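Long-range contact in malonate decarboxylase subunit alpha (PDB 6MPR), which probably acts as the acyl-carrier-protein transferase subunit of a malonate decarboxylase, the enzyme complex that converts malonate to acetate and carbon dioxide: residues F116-I130 and S378-G390. Sequence-based numbering, arbitrary orientation. Where two conformers were deposited one is given.
Sequences FSFAGPQSLRISQLI and STVTKGRLAGFGG
Ser117 O draws in the glycine-rich backbone at the tight end of this contact. Gly389 N donates to it over 2.9 Å along a nearly straight N-H line (173°), yet stands 63° out of the carbonyl plane, so the bond does not use a lone-pair direction. Phe388 N adds a weak second bond to the same oxygen. Gly387, without a side chain, brings its CA to 3.3 Å from Ser117 O and 3.8 Å from Phe116 CE2; the Phe118 ring turns its edge to Gly389 N. Ser117 OG is hydrogen-bonded to His141 O. Further along, Leu385 enters the apolar layer, CG anti to the backbone N (chi1 -169°), and its CD2 reaches Ile130 CD1 at 3.7 Å, the two side chains crossing roughly at right angles.

Toward the surface, water does more of the joining. Leu124 runs alongside Arg384 and places CD1 over one guanidinium face, 3.5 Å from NH2. In the guanidinium plane, Arg384 NH1 donates to Lys382 O at 3.1 Å, which helps fix the group's rotation. Its NH2 donates to a water that in turn donates to Gln122 O at 2.7 Å, whereas the direct NE bond to that oxygen is weak. Another water accepts a hydrogen bond from Thr381 OG1 and donates to Pro121 O and Thr379 O, linking the segments.

Phe116 ends an inner strand of the eight-stranded parallel sheet; the 378-390 loop follows strand 377-378, beyond strand 363-366 of the mixed sheet, with Leu385 also touching Val454. The contact ties these regions together, an arrangement consistent with the CoA-transferase-like fold.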
ATOM      1  N   PHE A 116      -5.135  13.574  10.002  1.00 12.37           N
ATOM      2  CA  PHE A 116      -6.082  12.486  10.246  1.00 10.74           C
ATOM      3  C   PHE A 116      -6.588  11.915   8.930  1.00 12.69           C
ATOM      4  O   PHE A 116      -6.290  12.428   7.847  1.00 11.76           O
ATOM      5  CB  PHE A 116      -7.267  12.934  11.127  1.00  7.70           C
ATOM      6  CG  PHE A 116      -8.280  13.822  10.423  1.00 11.02           C
ATOM      7  CD1 PHE A 116      -7.988  15.145  10.137  1.00 13.70           C
ATOM      8  CD2 PHE A 116      -9.537  13.332  10.094  1.00 10.78           C
ATOM      9  CE1 PHE A 116      -8.932  15.971   9.511  1.00 15.24           C
ATOM     10  CE2 PHE A 116     -10.479  14.133   9.468  1.00 12.49           C
ATOM     11  CZ  PHE A 116     -10.173  15.453   9.159  1.00 12.46           C
ATOM     12  N   SER A 117      -7.343  10.815   9.043  1.00 10.09           N
ATOM     13  CA  SER A 117      -7.985  10.190   7.889  1.00  8.89           C
ATOM     14  C   SER A 117      -9.505  10.177   7.963  1.00 15.01           C
ATOM     15  O   SER A 117     -10.169  10.544   6.982  1.00 12.09           O
ATOM     16  CB  SER A 117      -7.462   8.762   7.699  1.00  9.94           C
ATOM     17  OG  SER A 117      -8.108   8.150   6.590  1.00 11.18           O
ATOM     18  N   PHE A 118     -10.101   9.771   9.080  1.00 10.19           N
ATOM     19  CA  PHE A 118     -11.556   9.700   9.140  1.00  9.18           C
ATOM     20  C   PHE A 118     -12.119  10.587  10.242  1.00 11.81           C
ATOM     21  O   PHE A 118     -11.526  10.710  11.314  1.00 11.87           O
ATOM     22  CB  PHE A 118     -12.049   8.261   9.341  1.00 13.78           C
ATOM     23  CG  PHE A 118     -13.549   8.146   9.362  1.00 13.00           C
ATOM     24  CD1 PHE A 118     -14.280   8.199   8.182  1.00 18.02           C
ATOM     25  CD2 PHE A 118     -14.228   8.027  10.563  1.00 19.18           C
ATOM     26  CE1 PHE A 118     -15.657   8.116   8.204  1.00 22.89           C
ATOM     27  CE2 PHE A 118     -15.619   7.932  10.591  1.00 22.76           C
ATOM     28  CZ  PHE A 118     -16.329   7.981   9.414  1.00 21.98           C
ATOM     29  N   ALA A 119     -13.253  11.221   9.948  1.00 14.04           N
ATOM     30  CA  ALA A 119     -14.098  11.854  10.951  1.00 15.30           C
ATOM     31  C   ALA A 119     -15.542  11.756  10.487  1.00 16.76           C
ATOM     32  O   ALA A 119     -15.826  11.628   9.288  1.00 16.63           O
ATOM     33  CB  ALA A 119     -13.712  13.316  11.199  1.00 12.34           C
ATOM     34  N   GLY A 120     -16.453  11.814  11.457  1.00 15.70           N
ATOM     35  CA  GLY A 120     -17.868  11.662  11.198  1.00 19.30           C
ATOM     36  C   GLY A 120     -18.420  12.760  10.310  1.00 17.10           C
ATOM     37  O   GLY A 120     -18.051  13.933  10.420  1.00 18.92           O
ATOM     38  N   PRO A 121     -19.340  12.392   9.413  1.00 18.01           N
ATOM     39  CA  PRO A 121     -19.842  13.355   8.421  1.00 17.61           C
ATOM     40  C   PRO A 121     -20.826  14.381   8.955  1.00 21.15           C
ATOM     41  O   PRO A 121     -21.121  15.352   8.243  1.00 17.13           O
ATOM     42  CB  PRO A 121     -20.534  12.448   7.393  1.00 22.54           C
ATOM     43  CG  PRO A 121     -21.016  11.292   8.206  1.00 27.21           C
ATOM     44  CD  PRO A 121     -19.981  11.073   9.281  1.00 18.30           C
ATOM     45  N   GLN A 122     -21.379  14.197  10.155  1.00 16.71           N
ATOM     46  CA  GLN A 122     -22.393  15.119  10.647  1.00 18.11           C
ATOM     47  C   GLN A 122     -21.862  16.111  11.671  1.00 17.27           C
ATOM     48  O   GLN A 122     -22.572  17.066  12.006  1.00 19.77           O
ATOM     49  CB  GLN A 122     -23.568  14.335  11.248  1.00 27.07           C
ATOM     50  CG  GLN A 122     -24.318  13.518  10.217  1.00 39.90           C
ATOM     51  CD  GLN A 122     -25.499  12.777  10.803  1.00 59.34           C
ATOM     52  OE1 GLN A 122     -25.559  12.534  12.009  1.00 67.60           O
ATOM     53  NE2 GLN A 122     -26.453  12.416   9.951  1.00 64.80           N
ATOM     54  N   SER A 123     -20.634  15.938  12.134  1.00 15.49           N
ATOM     55  CA  SER A 123     -20.103  16.767  13.209  1.00 14.97           C
ATOM     56  C   SER A 123     -19.585  18.104  12.684  1.00 19.61           C
ATOM     57  O   SER A 123     -18.875  18.158  11.672  1.00 14.02           O
ATOM     58  CB  SER A 123     -18.992  16.024  13.942  1.00 13.90           C
ATOM     59  OG  SER A 123     -18.343  16.887  14.870  1.00 16.92           O
ATOM     60  N   LEU A 124     -19.941  19.183  13.379  1.00 16.54           N
ATOM     61  CA  LEU A 124     -19.444  20.518  13.069  1.00 15.71           C
ATOM     62  C   LEU A 124     -18.232  20.898  13.900  1.00 17.80           C
ATOM     63  O   LEU A 124     -17.706  22.001  13.732  1.00 16.97           O
ATOM     64  CB  LEU A 124     -20.536  21.564  13.295  1.00 17.84           C
ATOM     65  CG  LEU A 124     -21.781  21.441  12.425  1.00 19.38           C
ATOM     66  CD1 LEU A 124     -22.842  20.584  13.112  1.00 27.49           C
ATOM     67  CD2 LEU A 124     -22.321  22.818  12.080  1.00 33.65           C
ATOM     68  N   ARG A 125     -17.777  20.007  14.782  1.00 17.06           N
ATOM     69  CA  ARG A 125     -16.802  20.391  15.800  1.00 19.65           C
ATOM     70  C   ARG A 125     -15.444  20.751  15.202  1.00 15.14           C
ATOM     71  O   ARG A 125     -14.831  21.736  15.620  1.00 15.96           O
ATOM     72  CB  ARG A 125     -16.654  19.270  16.828  1.00 25.07           C
ATOM     73  CG  ARG A 125     -17.403  19.507  18.116  1.00 31.12           C
ATOM     74  CD  ARG A 125     -16.837  18.641  19.230  1.00 28.62           C
ATOM     75  NE  ARG A 125     -16.109  19.427  20.224  1.00 28.03           N
ATOM     76  CZ  ARG A 125     -15.440  18.902  21.247  1.00 28.18           C
ATOM     77  NH1 ARG A 125     -15.415  17.585  21.428  1.00 29.95           N
ATOM     78  NH2 ARG A 125     -14.798  19.693  22.094  1.00 30.73           N
ATOM     79  N   ILE A 126     -14.934  19.958  14.250  1.00 15.97           N
ATOM     80  CA  ILE A 126     -13.617  20.258  13.676  1.00 15.68           C
ATOM     81  C   ILE A 126     -13.651  21.600  12.949  1.00 15.00           C
ATOM     82  O   ILE A 126     -12.765  22.444  13.124  1.00 18.69           O
ATOM     83  CB  ILE A 126     -13.150  19.114  12.748  1.00 11.34           C
ATOM     84  CG1 ILE A 126     -12.699  17.899  13.566  1.00 17.15           C
ATOM     85  CG2 ILE A 126     -12.026  19.587  11.816  1.00  9.97           C
ATOM     86  CD1 ILE A 126     -12.460  16.642  12.725  1.00 13.98           C
ATOM     87  N   SER A 127     -14.685  21.820  12.127  1.00 12.66           N
ATOM     88  CA  SER A 127     -14.848  23.110  11.461  1.00 17.28           C
ATOM     89  C   SER A 127     -14.912  24.250  12.467  1.00 18.12           C
ATOM     90  O   SER A 127     -14.349  25.325  12.232  1.00 22.78           O
ATOM     91  CB  SER A 127     -16.109  23.117  10.593  1.00 21.38           C
ATOM     92  OG  SER A 127     -15.874  22.441   9.369  1.00 25.48           O
ATOM     93  N   GLN A 128     -15.603  24.038  13.589  1.00 17.11           N
ATOM     94  CA  GLN A 128     -15.732  25.112  14.573  1.00 21.53           C
ATOM     95  C   GLN A 128     -14.404  25.371  15.277  1.00 17.58           C
ATOM     96  O   GLN A 128     -14.068  26.527  15.566  1.00 21.75           O
ATOM     97  CB  GLN A 128     -16.831  24.776  15.586  1.00 20.80           C
ATOM     98  CG  GLN A 128     -17.186  25.913  16.559  1.00 27.46           C
ATOM     99  CD  GLN A 128     -17.716  27.174  15.874  1.00 32.60           C
ATOM    100  OE1 GLN A 128     -17.246  28.281  16.148  1.00 35.86           O
ATOM    101  NE2 GLN A 128     -18.702  27.011  14.995  1.00 28.51           N
ATOM    102  N   LEU A 129     -13.629  24.317  15.554  1.00 15.58           N
ATOM    103  CA  LEU A 129     -12.324  24.520  16.185  1.00 20.07           C
ATOM    104  C   LEU A 129     -11.358  25.226  15.241  1.00 17.40           C
ATOM    105  O   LEU A 129     -10.541  26.046  15.677  1.00 22.28           O
ATOM    106  CB  LEU A 129     -11.739  23.188  16.655  1.00 16.81           C
ATOM    107  CG  LEU A 129     -12.396  22.589  17.902  1.00 14.49           C
ATOM    108  CD1 LEU A 129     -11.949  21.147  18.124  1.00 19.75           C
ATOM    109  CD2 LEU A 129     -12.134  23.464  19.135  1.00 20.92           C
ATOM    110  N   ILE A 130     -11.436  24.926  13.945  1.00 17.84           N
ATOM    111  CA  ILE A 130     -10.634  25.656  12.964  1.00 21.85           C
ATOM    112  C   ILE A 130     -11.030  27.130  12.944  1.00 22.88           C
ATOM    113  O   ILE A 130     -10.176  28.024  12.998  1.00 25.97           O
ATOM    114  CB  ILE A 130     -10.783  25.022  11.570  1.00 17.53           C
ATOM    115  CG1 ILE A 130     -10.074  23.672  11.520  1.00 18.74           C
ATOM    116  CG2 ILE A 130     -10.238  25.966  10.498  1.00 23.34           C
ATOM    117  CD1 ILE A 130     -10.556  22.748  10.365  1.00 16.84           C
ATOM    118  N   SER A 378     -18.176  13.396  -2.826  1.00 13.34           N
ATOM    119  CA  SER A 378     -17.681  13.737  -1.502  1.00 10.74           C
ATOM    120  C   SER A 378     -18.803  13.595  -0.483  1.00 15.86           C
ATOM    121  O   SER A 378     -19.991  13.672  -0.821  1.00 12.56           O
ATOM    122  CB  SER A 378     -17.113  15.162  -1.473  1.00 15.69           C
ATOM    123  OG  SER A 378     -16.697  15.501  -0.168  1.00 17.00           O
ATOM    124  N   THR A 379     -18.415  13.359   0.767  1.00 18.07           N
ATOM    125  CA  THR A 379     -19.354  13.406   1.882  1.00 14.54           C
ATOM    126  C   THR A 379     -19.169  14.652   2.741  1.00 16.55           C
ATOM    127  O   THR A 379     -19.921  14.840   3.702  1.00 18.24           O
ATOM    128  CB  THR A 379     -19.236  12.153   2.758  1.00 24.94           C
ATOM    129  OG1 THR A 379     -17.894  12.038   3.245  1.00 21.35           O
ATOM    130  CG2 THR A 379     -19.622  10.893   1.965  1.00 17.81           C
ATOM    131  N   VAL A 380     -18.207  15.515   2.414  1.00 14.46           N
ATOM    132  CA  VAL A 380     -18.074  16.787   3.123  1.00 15.17           C
ATOM    133  C   VAL A 380     -19.237  17.692   2.735  1.00 18.36           C
ATOM    134  O   VAL A 380     -19.571  17.830   1.549  1.00 17.11           O
ATOM    135  CB  VAL A 380     -16.712  17.434   2.814  1.00 15.09           C
ATOM    136  CG1 VAL A 380     -16.670  18.886   3.290  1.00 20.00           C
ATOM    137  CG2 VAL A 380     -15.573  16.626   3.438  1.00 19.98           C
ATOM    138  N   THR A 381     -19.895  18.274   3.734  1.00 15.48           N
ATOM    139  CA  THR A 381     -20.925  19.276   3.492  1.00 13.56           C
ATOM    140  C   THR A 381     -20.604  20.529   4.293  1.00 19.06           C
ATOM    141  O   THR A 381     -19.705  20.544   5.139  1.00 17.81           O
ATOM    142  CB  THR A 381     -22.340  18.771   3.835  1.00 20.57           C
ATOM    143  OG1 THR A 381     -22.380  18.310   5.192  1.00 21.87           O
ATOM    144  CG2 THR A 381     -22.762  17.640   2.896  1.00 18.04           C
ATOM    145  N   LYS A 382     -21.371  21.585   4.029  1.00 16.04           N
ATOM    146  CA  LYS A 382     -21.091  22.891   4.615  1.00 15.37           C
ATOM    147  C   LYS A 382     -21.002  22.806   6.139  1.00 19.47           C
ATOM    148  O   LYS A 382     -21.885  22.252   6.800  1.00 20.66           O
ATOM    149  CB  LYS A 382     -22.176  23.884   4.189  1.00 21.02           C
ATOM    150  CG  LYS A 382     -21.885  25.334   4.566  1.00 26.49           C
ATOM    151  CD  LYS A 382     -23.034  26.254   4.147  1.00 33.69           C
ATOM    152  CE  LYS A 382     -22.611  27.718   4.145  1.00 43.08           C
ATOM    153  NZ  LYS A 382     -22.028  28.137   5.446  1.00 44.95           N
ATOM    154  N   GLY A 383     -19.905  23.327   6.690  1.00 17.43           N
ATOM    155  CA  GLY A 383     -19.674  23.323   8.118  1.00 24.72           C
ATOM    156  C   GLY A 383     -19.222  22.009   8.722  1.00 19.96           C
ATOM    157  O   GLY A 383     -19.032  21.951   9.945  1.00 25.36           O
ATOM    158  N   ARG A 384     -19.058  20.948   7.923  1.00 14.50           N
ATOM    159  CA  ARG A 384     -18.754  19.610   8.438  1.00 13.95           C
ATOM    160  C   ARG A 384     -17.571  18.986   7.691  1.00 20.34           C
ATOM    161  O   ARG A 384     -17.747  18.284   6.698  1.00 16.10           O
ATOM    162  CB  ARG A 384     -19.997  18.731   8.341  1.00 13.83           C
ATOM    163  CG  ARG A 384     -21.175  19.276   9.166  1.00 14.54           C
ATOM    164  CD  ARG A 384     -22.511  18.757   8.631  1.00 23.10           C
ATOM    165  NE  ARG A 384     -23.624  19.020   9.549  1.00 23.33           N
ATOM    166  CZ  ARG A 384     -24.227  20.198   9.691  1.00 23.88           C
ATOM    167  NH1 ARG A 384     -23.817  21.250   8.993  1.00 22.53           N
ATOM    168  NH2 ARG A 384     -25.233  20.333  10.556  1.00 19.37           N
ATOM    169  N   LEU A 385     -16.362  19.187   8.200  1.00 28.40           N
ATOM    170  CA  LEU A 385     -15.155  18.713   7.514  1.00 25.24           C
ATOM    171  C   LEU A 385     -14.972  17.211   7.754  1.00 21.24           C
ATOM    172  O   LEU A 385     -14.179  16.757   8.581  1.00 33.37           O
ATOM    173  CB  LEU A 385     -13.954  19.529   7.974  1.00 29.13           C
ATOM    174  CG  LEU A 385     -12.649  19.373   7.202  1.00 24.09           C
ATOM    175  CD1 LEU A 385     -12.882  19.614   5.731  1.00 20.79           C
ATOM    176  CD2 LEU A 385     -11.637  20.362   7.748  1.00 23.98           C
ATOM    177  N   ALA A 386     -15.734  16.420   7.007  1.00 21.84           N
ATOM    178  CA  ALA A 386     -15.624  14.973   7.111  1.00 29.03           C
ATOM    179  C   ALA A 386     -14.218  14.519   6.714  1.00 33.96           C
ATOM    180  O   ALA A 386     -13.467  15.228   6.035  1.00 34.32           O
ATOM    181  CB  ALA A 386     -16.676  14.288   6.226  1.00 27.60           C
ATOM    182  N   GLY A 387     -13.851  13.334   7.182  1.00 24.55           N
ATOM    183  CA  GLY A 387     -12.656  12.668   6.723  1.00 19.70           C
ATOM    184  C   GLY A 387     -13.037  11.570   5.757  1.00 24.85           C
ATOM    185  O   GLY A 387     -14.200  11.199   5.624  1.00 42.12           O
ATOM    186  N   PHE A 388     -12.041  11.044   5.063  1.00 13.59           N
ATOM    187  CA  PHE A 388     -12.028  10.096   3.944  0.59 19.31           C
ATOM    188  C   PHE A 388     -12.067   8.629   4.389  1.00 18.36           C
ATOM    189  O   PHE A 388     -12.574   7.744   3.686  1.00 22.39           O
ATOM    190  CB  PHE A 388     -10.727  10.287   3.138  0.59 11.77           C
ATOM    191  CG  PHE A 388     -10.597  11.611   2.412  0.59 11.19           C
ATOM    192  CD1 PHE A 388     -11.636  12.117   1.655  0.59 11.04           C
ATOM    193  CD2 PHE A 388      -9.395  12.312   2.437  0.59  9.42           C
ATOM    194  CE1 PHE A 388     -11.504  13.332   0.965  0.59 17.62           C
ATOM    195  CE2 PHE A 388      -9.257  13.522   1.761  0.59  9.78           C
ATOM    196  CZ  PHE A 388     -10.308  14.027   1.006  0.59  9.94           C
ATOM    197  N   GLY A 389     -11.373   8.339   5.487  1.00 10.75           N
ATOM    198  CA  GLY A 389     -11.167   6.941   5.832  1.00 11.80           C
ATOM    199  C   GLY A 389     -10.483   6.169   4.713  1.00  9.58           C
ATOM    200  O   GLY A 389      -9.540   6.651   4.074  1.00 13.42           O
ATOM    201  N   GLY A 390     -10.976   4.961   4.447  1.00 12.93           N
ATOM    202  CA  GLY A 390     -10.393   4.143   3.394  1.00 14.22           C
ATOM    203  C   GLY A 390     -10.866   4.444   1.991  1.00 13.39           C
ATOM    204  O   GLY A 390     -10.271   3.938   1.037  1.00 13.98           O
TER
HETATM  205  O   HOH W   1     -17.170  11.047   7.107  1.00 25.32           O
HETATM  206  O   HOH W   2     -15.827  16.079  11.239  1.00 23.40           O
HETATM  207  O   HOH W   3     -21.559  15.951   5.675  1.00 19.41           O
HETATM  208  O   HOH W   4     -25.162  17.912  11.946  1.00 21.76           O
HETATM  209  O   HOH W   5     -16.549  19.557  11.205  1.00 13.45           O